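Periplasmic solute binding protein (Candidatus liberibacter, PDB 5AFS) probably captures zinc or manganese in the periplasm, as solute-binding proteins of the ZnuA type do, and hands the metal to an uptake transporter in the membrane. Local coordinates at residues F168-G173 against F219-N224; V243-S248 against L263-T268. All coordinates share one frame; numbering follows the deposited sequence.

Contact 1: residues F168-G173 against F219-N224. With ZN (zinc ion), chain G.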
ATOM      1  N   PHE A 168       8.048   1.446 -14.265  1.00 19.84           N
ATOM      2  CA  PHE A 168       7.319   2.349 -13.373  1.00 18.19           C
ATOM      3  C   PHE A 168       8.372   3.200 -12.686  1.00 18.60           C
ATOM      4  O   PHE A 168       9.191   2.668 -11.937  1.00 19.43           O
ATOM      5  CB  PHE A 168       6.513   1.602 -12.298  1.00 16.78           C
ATOM      6  CG  PHE A 168       5.480   0.644 -12.830  1.00 20.47           C
ATOM      7  CD1 PHE A 168       4.799   0.891 -14.024  1.00 18.77           C
ATOM      8  CD2 PHE A 168       5.158  -0.500 -12.104  1.00 19.77           C
ATOM      9  CE1 PHE A 168       3.841   0.002 -14.486  1.00 22.00           C
ATOM     10  CE2 PHE A 168       4.212  -1.397 -12.569  1.00 23.03           C
ATOM     11  CZ  PHE A 168       3.547  -1.144 -13.760  1.00 22.82           C
ATOM     12  N   VAL A 169       8.355   4.507 -12.943  1.00 17.58           N
ATOM     13  CA  VAL A 169       9.286   5.439 -12.295  1.00 18.16           C
ATOM     14  C   VAL A 169       8.536   6.408 -11.381  1.00 15.46           C
ATOM     15  O   VAL A 169       7.645   7.141 -11.817  1.00 15.74           O
ATOM     16  CB  VAL A 169      10.150   6.208 -13.323  1.00 20.74           C
ATOM     17  CG1 VAL A 169      11.219   7.038 -12.619  1.00 21.27           C
ATOM     18  CG2 VAL A 169      10.818   5.224 -14.270  1.00 24.17           C
ATOM     19  N   THR A 170       8.906   6.394 -10.106  1.00 12.28           N
ATOM     20  CA  THR A 170       8.187   7.136  -9.080  1.00 12.67           C
ATOM     21  C   THR A 170       9.189   7.844  -8.162  1.00 12.27           C
ATOM     22  O   THR A 170      10.399   7.713  -8.329  1.00 14.49           O
ATOM     23  CB  THR A 170       7.310   6.181  -8.239  1.00 12.74           C
ATOM     24  OG1 THR A 170       8.139   5.197  -7.611  1.00 12.83           O
ATOM     25  CG2 THR A 170       6.278   5.473  -9.104  1.00 14.15           C
ATOM     26  N   SER A 171       8.683   8.594  -7.196  1.00 12.39           N
ATOM     27  CA  SER A 171       9.532   9.291  -6.237  1.00 12.78           C
ATOM     28  C   SER A 171       9.887   8.342  -5.085  1.00 13.09           C
ATOM     29  O   SER A 171      11.039   7.938  -4.955  1.00 15.20           O
ATOM     30  CB  SER A 171       8.831  10.562  -5.766  1.00 13.20           C
ATOM     31  OG  SER A 171       8.590  11.423  -6.868  1.00 12.78           O
ATOM     32  N   GLU A 172       8.902   7.962  -4.269  1.00 13.68           N
ATOM     33  CA  GLU A 172       9.086   6.867  -3.311  1.00 14.01           C
ATOM     34  C   GLU A 172       9.072   5.554  -4.083  1.00 13.24           C
ATOM     35  O   GLU A 172       8.414   5.457  -5.109  1.00 15.37           O
ATOM     36  CB  GLU A 172       7.965   6.849  -2.266  1.00 16.11           C
ATOM     37  CG  GLU A 172       8.260   5.989  -1.032  1.00 16.14           C
ATOM     38  CD  GLU A 172       7.022   5.697  -0.197  1.00 16.82           C
ATOM     39  OE1 GLU A 172       5.927   5.555  -0.775  1.00 17.64           O
ATOM     40  OE2 GLU A 172       7.129   5.591   1.041  1.00 14.93           O
ATOM     41  N   GLY A 173       9.778   4.544  -3.581  1.00 14.80           N
ATOM     42  CA  GLY A 173       9.740   3.198  -4.162  1.00 13.39           C
ATOM     43  C   GLY A 173       8.451   2.461  -3.795  1.00 13.80           C
ATOM     44  O   GLY A 173       8.484   1.369  -3.228  1.00 13.42           O
ATOM     45  N   PHE A 219       6.559   9.911 -11.730  1.00 12.35           N
ATOM     46  CA  PHE A 219       5.468  10.354 -10.862  1.00 13.20           C
ATOM     47  C   PHE A 219       5.997  10.824  -9.514  1.00 13.03           C
ATOM     48  O   PHE A 219       7.116  10.487  -9.133  1.00 13.06           O
ATOM     49  CB  PHE A 219       4.508   9.189 -10.602  1.00 13.35           C
ATOM     50  CG  PHE A 219       3.851   8.642 -11.841  1.00 14.18           C
ATOM     51  CD1 PHE A 219       2.697   9.214 -12.334  1.00 17.40           C
ATOM     52  CD2 PHE A 219       4.384   7.549 -12.499  1.00 17.03           C
ATOM     53  CE1 PHE A 219       2.085   8.707 -13.478  1.00 20.75           C
ATOM     54  CE2 PHE A 219       3.783   7.030 -13.636  1.00 21.32           C
ATOM     55  CZ  PHE A 219       2.624   7.612 -14.125  1.00 20.20           C
ATOM     56  N   SER A 220       5.183  11.608  -8.811  1.00 13.51           N
ATOM     57  CA  SER A 220       5.299  11.770  -7.363  1.00 14.27           C
ATOM     58  C   SER A 220       3.999  11.268  -6.735  1.00 14.49           C
ATOM     59  O   SER A 220       3.121  10.751  -7.436  1.00 14.23           O
ATOM     60  CB  SER A 220       5.598  13.222  -6.971  1.00 15.73           C
ATOM     61  OG  SER A 220       4.495  14.074  -7.198  1.00 12.58           O
ATOM     62  N   GLU A 221       3.875  11.401  -5.420  1.00 14.63           N
ATOM     63  CA  GLU A 221       2.769  10.770  -4.708  1.00 15.10           C
ATOM     64  C   GLU A 221       2.114  11.715  -3.704  1.00 16.11           C
ATOM     65  O   GLU A 221       2.644  12.795  -3.428  1.00 14.48           O
ATOM     66  CB  GLU A 221       3.257   9.482  -4.039  1.00 15.48           C
ATOM     67  CG  GLU A 221       3.831   8.455  -5.027  1.00 17.19           C
ATOM     68  CD  GLU A 221       5.339   8.577  -5.218  1.00 19.74           C
ATOM     69  OE1 GLU A 221       6.046   8.589  -4.196  1.00 16.39           O
ATOM     70  OE2 GLU A 221       5.821   8.644  -6.384  1.00 16.89           O
ATOM     71  N   SER A 222       0.959  11.308  -3.170  1.00 15.00           N
ATOM     72  CA  SER A 222       0.042  12.230  -2.474  1.00 15.84           C
ATOM     73  C   SER A 222       0.560  12.780  -1.142  1.00 19.36           C
ATOM     74  O   SER A 222       0.032  13.773  -0.652  1.00 18.45           O
ATOM     75  CB  SER A 222      -1.329  11.568  -2.248  1.00 17.45           C
ATOM     76  OG  SER A 222      -1.250  10.468  -1.349  1.00 16.24           O
ATOM     77  N   THR A 223       1.578  12.147  -0.558  1.00 17.39           N
ATOM     78  CA  THR A 223       2.130  12.606   0.713  1.00 17.38           C
ATOM     79  C   THR A 223       3.574  13.108   0.626  1.00 19.43           C
ATOM     80  O   THR A 223       4.176  13.373   1.652  1.00 19.34           O
ATOM     81  CB  THR A 223       2.093  11.498   1.783  1.00 19.87           C
ATOM     82  OG1 THR A 223       3.024  10.465   1.437  1.00 18.23           O
ATOM     83  CG2 THR A 223       0.688  10.904   1.922  1.00 21.90           C
ATOM     84  N   ASN A 224       4.138  13.238  -0.573  1.00 17.33           N
ATOM     85  CA  ASN A 224       5.499  13.779  -0.694  1.00 19.80           C
ATOM     86  C   ASN A 224       5.565  14.931  -1.684  1.00 19.44           C
ATOM     87  O   ASN A 224       4.580  15.244  -2.361  1.00 19.72           O
ATOM     88  CB  ASN A 224       6.524  12.677  -1.019  1.00 16.38           C
ATOM     89  CG  ASN A 224       6.219  11.932  -2.315  1.00 15.37           C
ATOM     90  OD1 ASN A 224       5.625  12.475  -3.243  1.00 15.60           O
ATOM     91  ND2 ASN A 224       6.655  10.690  -2.387  1.00 13.44           N
TER
HETATM   92 ZN    ZN G1281       5.361   4.807   1.555  1.00 13.35          ZN
HETATM   93  O   HOH W   1       4.870   7.888  -1.794  1.00 12.44           O
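The carboxylate of E221 reaches across to the corner at S171 and E172 and takes two consecutive backbone N-H groups, a compact example of a buried acid organising a metal-binding loop. OE2 accepts from the S171 N at 3.0 Å through its syn lone pair, and OE1 accepts from the E172 N at 2.9 Å, also on the syn side. CG of E221 stands beside its own backbone N, and a bend at chi2 (92°) turns the carboxylate to the two amides. OE1 has a further donor in N224 ND2, 2.8 Å away and well above the carboxylate plane, while N224 OD1 accepts from the E221 N; ND2 also hydrogen-bonds to N193 OD1. Three protein N-H groups and the carboxylate thus fix each other, which should steady the negative charge of E221.

One backbone bond crosses here, from F219 N to V169 O at 3.0 Å. The S171 hydroxyl adds a second link, OG giving its proton to F219 O on a lone pair in the carbonyl plane, 2.9 Å away. V169 O also sits at the edge of the F219 ring.

E172, extended beyond CG, binds the zinc ion unevenly, with OE2 at 2.0 Å and OE1 at 2.5 Å. One water donates to both E172 OE1 and E221 OE1, and the N193 N-H donates to E172 OE2. H39, H106 and D247 supply the other ligands. E221 is therefore a second-shell residue positioning a first-shell ligand, at strand ends that form part of the metal site of this solute-binding family.

Contact 2: residues V243-S248 against L263-T268. With ZN (zinc ion), chain G; SO4 (sulfate ion), chain F; SO4 (sulfate ion), chain E; SO4 (sulfate ion), chain C.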
ATOM      1  N   VAL A 243       0.397  12.942  -9.772  1.00 16.67           N
ATOM      2  CA  VAL A 243       0.370  12.462  -8.397  1.00 14.73           C
ATOM      3  C   VAL A 243      -0.373  11.130  -8.291  1.00 16.47           C
ATOM      4  O   VAL A 243      -1.531  11.018  -8.702  1.00 13.70           O
ATOM      5  CB  VAL A 243      -0.272  13.492  -7.428  1.00 16.20           C
ATOM      6  CG1 VAL A 243      -0.349  12.932  -6.017  1.00 16.44           C
ATOM      7  CG2 VAL A 243       0.519  14.802  -7.390  1.00 16.03           C
ATOM      8  N   LEU A 244       0.309  10.125  -7.735  1.00 15.07           N
ATOM      9  CA  LEU A 244      -0.304   8.834  -7.385  1.00 13.80           C
ATOM     10  C   LEU A 244      -0.671   8.764  -5.897  1.00 14.51           C
ATOM     11  O   LEU A 244      -0.070   9.454  -5.060  1.00 12.38           O
ATOM     12  CB  LEU A 244       0.649   7.684  -7.699  1.00 13.91           C
ATOM     13  CG  LEU A 244       1.240   7.619  -9.109  1.00 15.11           C
ATOM     14  CD1 LEU A 244       2.229   6.471  -9.207  1.00 18.19           C
ATOM     15  CD2 LEU A 244       0.157   7.486 -10.155  1.00 15.63           C
ATOM     16  N   TYR A 245      -1.648   7.912  -5.580  1.00 13.22           N
ATOM     17  CA  TYR A 245      -2.047   7.633  -4.204  1.00 12.78           C
ATOM     18  C   TYR A 245      -1.569   6.242  -3.822  1.00 13.87           C
ATOM     19  O   TYR A 245      -1.968   5.251  -4.447  1.00 13.31           O
ATOM     20  CB  TYR A 245      -3.569   7.725  -4.048  1.00 15.26           C
ATOM     21  CG  TYR A 245      -4.073   9.144  -3.967  1.00 17.67           C
ATOM     22  CD1 TYR A 245      -4.266   9.906  -5.115  1.00 19.69           C
ATOM     23  CD2 TYR A 245      -4.340   9.732  -2.739  1.00 21.08           C
ATOM     24  CE1 TYR A 245      -4.717  11.214  -5.035  1.00 20.90           C
ATOM     25  CE2 TYR A 245      -4.788  11.033  -2.652  1.00 20.40           C
ATOM     26  CZ  TYR A 245      -4.979  11.767  -3.801  1.00 24.31           C
ATOM     27  OH  TYR A 245      -5.427  13.064  -3.700  1.00 35.13           O
ATOM     28  N   VAL A 246      -0.713   6.172  -2.801  1.00 13.10           N
ATOM     29  CA  VAL A 246      -0.109   4.899  -2.373  1.00 15.34           C
ATOM     30  C   VAL A 246      -0.014   4.689  -0.852  1.00 13.63           C
ATOM     31  O   VAL A 246      -0.200   3.567  -0.379  1.00 17.40           O
ATOM     32  CB  VAL A 246       1.312   4.691  -2.973  1.00 14.90           C
ATOM     33  CG1 VAL A 246       1.259   4.666  -4.491  1.00 15.22           C
ATOM     34  CG2 VAL A 246       2.287   5.764  -2.487  1.00 16.64           C
ATOM     35  N   ASP A 247       0.300   5.733  -0.092  1.00 12.00           N
ATOM     36  CA  ASP A 247       0.650   5.550   1.332  1.00 12.38           C
ATOM     37  C   ASP A 247      -0.529   5.784   2.277  1.00 12.56           C
ATOM     38  O   ASP A 247      -0.452   5.483   3.462  1.00 14.10           O
ATOM     39  CB  ASP A 247       1.836   6.452   1.731  1.00 11.56           C
ATOM     40  CG  ASP A 247       3.210   5.781   1.537  1.00 11.19           C
ATOM     41  OD1 ASP A 247       3.344   4.556   1.335  1.00 13.41           O
ATOM     42  OD2 ASP A 247       4.227   6.484   1.630  1.00 13.67           O
ATOM     43  N   SER A 248      -1.625   6.314   1.751  1.00 14.88           N
ATOM     44  CA  SER A 248      -2.787   6.637   2.562  1.00 11.71           C
ATOM     45  C   SER A 248      -3.992   6.748   1.662  1.00 11.28           C
ATOM     46  O   SER A 248      -3.869   7.128   0.499  1.00 14.07           O
ATOM     47  CB  SER A 248      -2.566   7.989   3.266  1.00 12.86           C
ATOM     48  OG  SER A 248      -3.736   8.427   3.936  1.00 13.17           O
ATOM     49  N   LEU A 263      -6.273   1.772  -5.558  1.00 11.52           N
ATOM     50  CA  LEU A 263      -5.658   0.952  -6.596  1.00 11.12           C
ATOM     51  C   LEU A 263      -6.144   1.383  -7.973  1.00 12.49           C
ATOM     52  O   LEU A 263      -5.362   1.507  -8.912  1.00 11.56           O
ATOM     53  CB  LEU A 263      -5.983  -0.519  -6.395  1.00 12.49           C
ATOM     54  CG  LEU A 263      -5.323  -1.253  -5.230  1.00 13.04           C
ATOM     55  CD1 LEU A 263      -5.852  -2.670  -5.202  1.00 14.01           C
ATOM     56  CD2 LEU A 263      -3.808  -1.256  -5.359  1.00 13.02           C
ATOM     57  N   ARG A 264      -7.445   1.592  -8.095  1.00 12.55           N
ATOM     58  CA  ARG A 264      -8.037   1.950  -9.380  1.00 13.96           C
ATOM     59  C   ARG A 264      -7.506   3.299  -9.875  1.00 12.74           C
ATOM     60  O   ARG A 264      -7.140   3.434 -11.037  1.00 11.19           O
ATOM     61  CB  ARG A 264      -9.556   1.992  -9.267  1.00 13.73           C
ATOM     62  CG  ARG A 264     -10.276   2.174 -10.592  1.00 15.35           C
ATOM     63  CD  ARG A 264     -11.780   2.138 -10.399  1.00 14.44           C
ATOM     64  NE  ARG A 264     -12.232   3.239  -9.560  1.00 18.18           N
ATOM     65  CZ  ARG A 264     -13.486   3.413  -9.145  1.00 19.34           C
ATOM     66  NH1 ARG A 264     -14.450   2.561  -9.487  1.00 20.00           N
ATOM     67  NH2 ARG A 264     -13.776   4.450  -8.379  1.00 17.03           N
ATOM     68  N   PHE A 265      -7.446   4.285  -8.985  1.00 11.87           N
ATOM     69  CA  PHE A 265      -6.980   5.603  -9.372  1.00 11.81           C
ATOM     70  C   PHE A 265      -5.529   5.557  -9.817  1.00 13.45           C
ATOM     71  O   PHE A 265      -5.189   6.045 -10.900  1.00 12.47           O
ATOM     72  CB  PHE A 265      -7.131   6.629  -8.246  1.00 12.44           C
ATOM     73  CG  PHE A 265      -6.638   7.993  -8.626  1.00 11.97           C
ATOM     74  CD1 PHE A 265      -5.306   8.337  -8.446  1.00 10.84           C
ATOM     75  CD2 PHE A 265      -7.488   8.906  -9.230  1.00 11.44           C
ATOM     76  CE1 PHE A 265      -4.843   9.575  -8.829  1.00 11.62           C
ATOM     77  CE2 PHE A 265      -7.031  10.151  -9.611  1.00 12.59           C
ATOM     78  CZ  PHE A 265      -5.705  10.486  -9.411  1.00 13.42           C
ATOM     79  N   SER A 266      -4.673   4.985  -8.975  1.00 12.63           N
ATOM     80  CA  SER A 266      -3.240   4.994  -9.247  1.00 12.07           C
ATOM     81  C   SER A 266      -2.878   4.177 -10.477  1.00 12.21           C
ATOM     82  O   SER A 266      -2.049   4.607 -11.280  1.00 13.50           O
ATOM     83  CB  SER A 266      -2.450   4.523  -8.021  1.00 12.63           C
ATOM     84  OG  SER A 266      -2.534   5.507  -7.009  1.00 11.11           O
ATOM     85  N   LEU A 267      -3.492   3.009 -10.643  1.00 11.41           N
ATOM     86  CA  LEU A 267      -3.222   2.196 -11.835  1.00 12.17           C
ATOM     87  C   LEU A 267      -3.798   2.837 -13.089  1.00 12.33           C
ATOM     88  O   LEU A 267      -3.212   2.734 -14.162  1.00 10.54           O
ATOM     89  CB  LEU A 267      -3.764   0.772 -11.696  1.00 13.15           C
ATOM     90  CG  LEU A 267      -2.853  -0.226 -10.981  1.00 18.21           C
ATOM     91  CD1 LEU A 267      -2.321   0.300  -9.653  1.00 19.30           C
ATOM     92  CD2 LEU A 267      -3.602  -1.537 -10.770  1.00 20.17           C
ATOM     93  N   THR A 268      -4.953   3.479 -12.968  1.00 12.32           N
ATOM     94  CA  THR A 268      -5.528   4.195 -14.105  1.00 12.68           C
ATOM     95  C   THR A 268      -4.584   5.273 -14.566  1.00 15.17           C
ATOM     96  O   THR A 268      -4.338   5.442 -15.775  1.00 12.72           O
ATOM     97  CB  THR A 268      -6.873   4.842 -13.756  1.00 11.98           C
ATOM     98  OG1 THR A 268      -7.840   3.812 -13.561  1.00  9.85           O
ATOM     99  CG2 THR A 268      -7.338   5.756 -14.875  1.00 14.57           C
TER
HETATM  100 ZN    ZN G1281       5.361   4.807   1.555  1.00 13.35          ZN
HETATM  101  S   SO4 F1280     -17.573   3.262  -7.626  0.50 36.30           S
HETATM  102  O1  SO4 F1280     -17.916   2.261  -6.594  0.50 35.08           O
HETATM  103  O2  SO4 F1280     -18.795   4.036  -7.956  0.50 34.29           O
HETATM  104  O3  SO4 F1280     -17.125   2.573  -8.854  0.50 24.62           O
HETATM  105  O4  SO4 F1280     -16.508   4.166  -7.104  0.50 18.62           O
HETATM  106  S   SO4 E1279     -15.212   0.033 -12.146  0.50 34.32           S
HETATM  107  O1  SO4 E1279     -16.406  -0.796 -11.885  0.50 32.14           O
HETATM  108  O2  SO4 E1279     -15.679   1.369 -12.578  0.50 36.60           O
HETATM  109  O3  SO4 E1279     -14.410  -0.582 -13.224  0.50 35.71           O
HETATM  110  O4  SO4 E1279     -14.378   0.155 -10.929  0.50 23.43           O
HETATM  111  S   SO4 C1277      -6.364  14.262  -0.263  0.70 38.00           S
HETATM  112  O1  SO4 C1277      -6.596  13.299   0.825  0.70 36.22           O
HETATM  113  O2  SO4 C1277      -7.518  14.284  -1.193  0.70 27.42           O
HETATM  114  O3  SO4 C1277      -5.133  13.898  -0.989  0.70 40.27           O
HETATM  115  O4  SO4 C1277      -6.182  15.609   0.326  0.70 48.02           O
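Strand 243-244 and the loop after it run past one side of helix 263-268, approaching most closely where the CA atoms of L244 and S266 lie 5.2 Å apart. Beyond Y245 the chain leaves the helix and carries D247 to the metal, while the helix continues in both directions.

At the meeting point S266 turns its hydroxyl to the backbone of Y245, just after the strand. OG donates to Y245 O at 2.6 Å, tilted 27° from the carbonyl plane, and it lies 2.9 Å from Y245 N. Its chi1 of -70° sets the oxygen beside its own backbone N, facing the loop. L244 packs next to it, CD2 touching S266 O at 3.8 Å.

The aromatic pair lies beside this polar spot. Y245 presents an edge to the face of F265 in an offset edge-to-face stack, with centroids 5.5 Å apart and planes nearly perpendicular (87°); the nearest carbons are Y245 CD1 and F265 CE1. F265 CG, anti to the backbone N, carries the ring out from the helix until V243 O meets its edge at CE1. The far end of Y245 binds a sulfate, OH donating to O3 of the chain C ion. R264 points elsewhere, gripping two further sulfates with its guanidinium and making a salt bridge to D261; all three ions probably come from the crystallisation liquor.

One serine hydroxyl thus serves a backbone carbonyl just where strand pairing gives out, and the ring stack limits how the Y245 ring can turn. Two residues on, D247 binds zinc through both oxygens, OD1 and OD2, which is consistent with the helix holding the start of the loop that carries D247.

In the fold
From the N terminus, strand 167-170 leads to E172; helices 176-182 and 200-213 and strand 185-188 then intervene before strand 217-221 returns and contact 1 closes this long loop. After helix 227-236 the chain re-enters as strand 239-244, and contact 2 closes a shorter loop when helix 259-274 comes back against it. The two loops follow in series, neither nested nor crossed. They are joined because strands 217-221 and 239-244 are parallel neighbours, with a probable hydrogen bond from L244 N to S220 O. Contact 1 joins strand 167-170 to strand 217-221, contact 2 lays a helix against the strand beside it, and both deliver a carboxylate to the same zinc ion.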